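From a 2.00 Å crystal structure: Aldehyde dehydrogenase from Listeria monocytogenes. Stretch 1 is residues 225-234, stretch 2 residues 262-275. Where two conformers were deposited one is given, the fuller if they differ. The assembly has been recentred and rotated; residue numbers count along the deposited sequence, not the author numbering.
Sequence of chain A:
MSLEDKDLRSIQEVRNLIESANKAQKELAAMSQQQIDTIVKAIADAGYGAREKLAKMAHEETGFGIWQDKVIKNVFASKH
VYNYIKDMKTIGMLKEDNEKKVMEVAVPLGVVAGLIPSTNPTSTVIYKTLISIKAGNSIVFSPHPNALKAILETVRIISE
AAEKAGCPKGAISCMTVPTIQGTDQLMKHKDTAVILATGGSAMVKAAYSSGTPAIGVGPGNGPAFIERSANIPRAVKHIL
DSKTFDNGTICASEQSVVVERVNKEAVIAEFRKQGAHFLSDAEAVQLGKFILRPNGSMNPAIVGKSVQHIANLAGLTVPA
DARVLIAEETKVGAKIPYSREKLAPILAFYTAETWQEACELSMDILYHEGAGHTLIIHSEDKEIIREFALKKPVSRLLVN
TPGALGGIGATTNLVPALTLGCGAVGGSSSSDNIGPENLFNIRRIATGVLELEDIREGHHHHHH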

# COMPACT_ATOMS: atom_id res chain seq x y z
N PHE A 225 3.82 -17.72 24.18
CA PHE A 225 3.04 -18.77 24.84
C PHE A 225 3.84 -20.09 24.81
O PHE A 225 3.99 -20.73 23.77
N ILE A 226 4.37 -20.47 25.96
CA ILE A 226 5.00 -21.78 26.07
C ILE A 226 3.86 -22.72 26.42
O ILE A 226 3.42 -22.79 27.57
N GLU A 227 3.35 -23.40 25.39
CA GLU A 227 2.24 -24.29 25.53
C GLU A 227 2.76 -25.59 26.17
O GLU A 227 3.96 -25.83 26.14
N ARG A 228 1.88 -26.38 26.77
CA ARG A 228 2.30 -27.52 27.60
C ARG A 228 3.07 -28.62 26.86
O ARG A 228 3.87 -29.33 27.46
N SER A 229 2.85 -28.74 25.55
CA SER A 229 3.60 -29.73 24.77
C SER A 229 5.05 -29.31 24.47
O SER A 229 5.80 -30.13 23.95
N ALA A 230 5.44 -28.08 24.82
CA ALA A 230 6.73 -27.53 24.40
C ALA A 230 7.94 -28.14 25.10
O ALA A 230 7.83 -28.65 26.19
N ASN A 231 9.07 -28.06 24.42
CA ASN A 231 10.38 -28.34 25.00
C ASN A 231 10.80 -27.08 25.80
O ASN A 231 11.20 -26.09 25.21
N ILE A 232 10.69 -27.15 27.12
CA ILE A 232 10.95 -26.00 28.00
C ILE A 232 12.39 -25.48 27.91
O ILE A 232 12.60 -24.29 27.70
N PRO A 233 13.40 -26.38 28.10
CA PRO A 233 14.76 -25.82 28.01
C PRO A 233 15.05 -25.05 26.71
O PRO A 233 15.69 -24.01 26.74
N ARG A 234 14.56 -25.55 25.57
CA ARG A 234 14.72 -24.82 24.31
C ARG A 234 13.82 -23.59 24.20
O ARG A 234 14.25 -22.57 23.67
N VAL A 262 -0.35 -25.92 34.73
CA VAL A 262 0.30 -27.22 34.91
C VAL A 262 1.80 -27.17 34.60
O VAL A 262 2.57 -27.99 35.10
N ASN A 263 2.21 -26.18 33.81
CA ASN A 263 3.57 -26.06 33.35
C ASN A 263 4.35 -24.94 34.03
O ASN A 263 5.53 -24.76 33.75
N LYS A 264 3.69 -24.20 34.92
CA LYS A 264 4.22 -22.93 35.45
C LYS A 264 5.49 -23.14 36.29
O LYS A 264 6.53 -22.55 35.99
N GLU A 265 5.40 -24.00 37.31
CA GLU A 265 6.54 -24.43 38.12
C GLU A 265 7.75 -24.85 37.29
O GLU A 265 8.86 -24.38 37.54
N ALA A 266 7.52 -25.71 36.30
CA ALA A 266 8.60 -26.20 35.43
C ALA A 266 9.25 -25.08 34.61
O ALA A 266 10.48 -25.04 34.47
N VAL A 267 8.41 -24.18 34.09
CA VAL A 267 8.87 -23.03 33.31
C VAL A 267 9.67 -22.02 34.16
O VAL A 267 10.74 -21.56 33.74
N ILE A 268 9.14 -21.68 35.33
CA ILE A 268 9.84 -20.77 36.25
C ILE A 268 11.21 -21.34 36.64
O ILE A 268 12.22 -20.65 36.50
N ALA A 269 11.24 -22.62 37.04
CA ALA A 269 12.50 -23.31 37.38
C ALA A 269 13.56 -23.28 36.26
O ALA A 269 14.74 -23.02 36.51
N GLU A 270 13.12 -23.50 35.02
CA GLU A 270 14.01 -23.45 33.88
C GLU A 270 14.49 -22.03 33.56
O GLU A 270 15.68 -21.83 33.26
N PHE A 271 13.56 -21.06 33.61
CA PHE A 271 13.92 -19.65 33.41
C PHE A 271 15.02 -19.28 34.41
O PHE A 271 16.04 -18.70 34.04
N ARG A 272 14.82 -19.68 35.67
CA ARG A 272 15.85 -19.52 36.73
C ARG A 272 17.21 -20.16 36.46
O ARG A 272 18.25 -19.51 36.61
N LYS A 273 17.19 -21.44 36.08
CA LYS A 273 18.39 -22.20 35.68
C LYS A 273 19.22 -21.50 34.58
O LYS A 273 20.46 -21.49 34.61
N GLN A 274 18.52 -20.88 33.63
CA GLN A 274 19.17 -20.26 32.48
C GLN A 274 19.46 -18.76 32.66
O GLN A 274 19.89 -18.09 31.71
N GLY A 275 19.21 -18.24 33.85
CA GLY A 275 19.69 -16.90 34.23
C GLY A 275 18.66 -15.80 34.45
O GLY A 275 19.03 -14.66 34.72

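The two stretches bury 497 Å² between them, both sides summed, and the backbone register follows the helix of stretch 2: CA of Arg-228 lies 6.1 Å from CA of Asn-263, CA of Ile-232 lies 6.4 Å from CA of Val-267, and CA of Pro-233 lies 6.4 Å from CA of Glu-270. Steps of three or four residues along stretch 2 therefore bring one side of its helix against a strand end, a turn and the start of a helix in stretch 1.

Apolar packing centres on Ile-232, whose CA-to-CB bond points toward the helix and which has the largest covered area of any residue here, 78 Å². With chi1 and chi2 both m, it enters a hole formed by Asn-263, Ala-266, Val-267 and Glu-270, a knob-into-hole fit. Its CD1 is 3.7 Å from CG2 of Val-267 and 3.3 Å from ND2 of Asn-263, while its CG2 is 3.7 Å from CB of Glu-270. Two conformers of Ile-232 were deposited; these distances describe the one given. Deeper in, buried Ile-226 also points toward the helix (chi1 m, chi2 t), and this extended rotamer carries CD1 to 3.8 Å from CG1 of Val-267 and 4.0 Å from CE2 of Phe-271. Val-267, with chi1 t, thus meets both isoleucines: its CG2 is near both Ile-226 and Ile-232, and its CG1 makes the closest approach to Ile-226. The Phe-271 CA-to-CB bond points sideways, but the end of the side chain comes nearer, and Ile-226 CD1 approaches its ring obliquely.

At the exposed margin, Arg-228 (chi1 p, chi2 t, chi3 p) sets its guanidinium against Val-262, which points toward stretch 1 with chi1 m. CG2 of Val-262 lies over one face of the guanidinium, 3.6 Å from Arg-228 CZ. This is a van der Waals contact that leaves the in-plane nitrogens free for other partners; NE and NH2 bond to residues flanking the stretches.

The direct hydrogen bond across the contact runs from Gln-274 NE2 to Pro-233 O, at 2.8 Å with an N-H...O angle of 158°. Gln-274, the first residue to leave helical phi/psi, points toward stretch 1 with chi1 m and chi2 t. The same NE2 donates to Glu-270 OE2 at 3.0 Å and 162°, so the amide joins a backbone carbonyl of one stretch to a carboxylate of the other. Glu-270 (chi1 t, chi2 p) also places OE2 3.6 Å from CB of Pro-233, a contact without a hydrogen bond.

Water 1 supplies a second polar link. It donates to Arg-228 O at 2.5 Å and to Ala-230 O at 2.8 Å, and accepts from Asn-263 ND2 at 2.9 Å, so one solvent molecule ties two turn carbonyls to the side chain of Asn-263. Asn-263 points toward stretch 1, its chi1 of -136° lying between wells.

Other side-chain bonds stay within stretch 1. Glu-227 OE1 accepts from Ser-229 OG at 2.6 Å, and Asn-231 OD1 caps the helix by accepting from Arg-234 N at 3.1 Å.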

# COMPACT_ATOMS: atom_id res chain seq x y z
CB PHE A 225 1.64 -18.89 24.20
CG PHE A 225 0.77 -20.02 24.74
CD1 PHE A 225 0.81 -20.40 26.07
CD2 PHE A 225 -0.10 -20.69 23.89
CE1 PHE A 225 0.03 -21.44 26.54
CE2 PHE A 225 -0.90 -21.72 24.35
CZ PHE A 225 -0.83 -22.10 25.68
CB ILE A 226 6.08 -21.84 27.18
CG1 ILE A 226 7.11 -20.73 27.01
CG2 ILE A 226 6.73 -23.21 27.20
CD1 ILE A 226 8.15 -20.68 28.16
CB GLU A 227 1.59 -24.49 24.16
CG GLU A 227 0.29 -25.27 24.15
CD GLU A 227 0.51 -26.75 23.92
OE1 GLU A 227 1.53 -27.11 23.29
OE2 GLU A 227 -0.33 -27.55 24.38
CB ARG A 228 1.13 -28.09 28.41
CG ARG A 228 0.07 -28.82 27.60
CD ARG A 228 -1.00 -29.38 28.54
NE ARG A 228 -1.84 -28.32 29.09
CZ ARG A 228 -2.80 -28.49 29.99
NH1 ARG A 228 -3.07 -29.69 30.48
NH2 ARG A 228 -3.50 -27.45 30.42
CB SER A 229 2.88 -30.06 23.45
OG SER A 229 3.06 -29.04 22.49
CB ALA A 230 6.77 -26.01 24.56
CB ASN A 231 11.34 -28.61 23.84
CG ASN A 231 12.72 -29.02 24.29
OD1 ASN A 231 13.37 -28.32 25.05
ND2 ASN A 231 13.18 -30.15 23.78
CB ILE A 232 10.56 -26.26 29.51
CG1 ILE A 232 9.19 -26.92 29.65
CG2 ILE A 232 10.64 -24.97 30.33
CD1 ILE A 232 8.05 -26.07 29.17
CB PRO A 233 15.66 -27.07 28.12
CG PRO A 233 14.87 -28.01 28.96
CD PRO A 233 13.46 -27.83 28.43
CB ARG A 234 14.51 -25.74 23.09
CG ARG A 234 14.99 -25.12 21.78
CD ARG A 234 14.99 -26.15 20.67
NE ARG A 234 13.66 -26.74 20.54
CZ ARG A 234 12.80 -26.46 19.57
NH1 ARG A 234 13.12 -25.62 18.60
NH2 ARG A 234 11.61 -27.06 19.57
CB VAL A 262 -0.38 -28.37 34.07
CG1 VAL A 262 -1.77 -28.69 34.60
CG2 VAL A 262 -0.41 -28.04 32.59
CB ASN A 263 3.57 -25.87 31.84
CG ASN A 263 4.60 -26.71 31.13
OD1 ASN A 263 5.21 -27.61 31.72
ND2 ASN A 263 4.81 -26.43 29.86
CB LYS A 264 3.15 -22.22 36.28
CG LYS A 264 3.62 -20.93 36.94
CD LYS A 264 2.56 -20.37 37.86
CE LYS A 264 3.18 -19.36 38.82
NZ LYS A 264 3.35 -18.02 38.19
CB GLU A 265 6.16 -25.62 39.00
CG GLU A 265 5.86 -25.27 40.43
CD GLU A 265 5.73 -26.50 41.31
OE1 GLU A 265 4.67 -26.65 41.95
OE2 GLU A 265 6.67 -27.32 41.36
CB ALA A 266 8.08 -27.30 34.52
CB VAL A 267 7.69 -22.34 32.55
CG1 VAL A 267 8.14 -21.03 31.95
CG2 VAL A 267 7.17 -23.27 31.44
CB ILE A 268 8.97 -20.39 37.48
CG1 ILE A 268 7.73 -19.60 37.00
CG2 ILE A 268 9.78 -19.61 38.52
CD1 ILE A 268 6.93 -18.95 38.07
CB ALA A 269 12.22 -24.74 37.83
CB GLU A 270 13.36 -24.10 32.66
CG GLU A 270 14.28 -24.37 31.47
CD GLU A 270 15.47 -25.27 31.77
OE1 GLU A 270 15.39 -26.10 32.70
OE2 GLU A 270 16.51 -25.12 31.08
CB PHE A 271 12.70 -18.71 33.50
CG PHE A 271 12.13 -18.30 32.14
CD1 PHE A 271 12.89 -17.52 31.26
CD2 PHE A 271 10.86 -18.70 31.75
CE1 PHE A 271 12.38 -17.14 29.99
CE2 PHE A 271 10.33 -18.32 30.50
CZ PHE A 271 11.11 -17.54 29.62
CB ARG A 272 15.32 -19.98 38.07
CG ARG A 272 14.54 -18.92 38.76
CD ARG A 272 13.84 -19.41 40.02
NE ARG A 272 13.18 -18.29 40.65
CZ ARG A 272 12.09 -18.36 41.41
NH1 ARG A 272 11.51 -19.52 41.65
NH2 ARG A 272 11.59 -17.26 41.94
CB LYS A 273 17.98 -23.60 35.19
CG LYS A 273 19.10 -24.64 35.23
CD LYS A 273 18.80 -25.84 34.38
CE LYS A 273 20.11 -26.60 34.15
NZ LYS A 273 20.07 -27.61 33.06
CB GLN A 274 18.31 -20.49 31.23
CG GLN A 274 18.33 -21.91 30.72
CD GLN A 274 17.79 -22.03 29.29
OE1 GLN A 274 18.18 -21.28 28.40
NE2 GLN A 274 16.93 -23.00 29.07
O HOH W 1 6.07 -28.56 28.38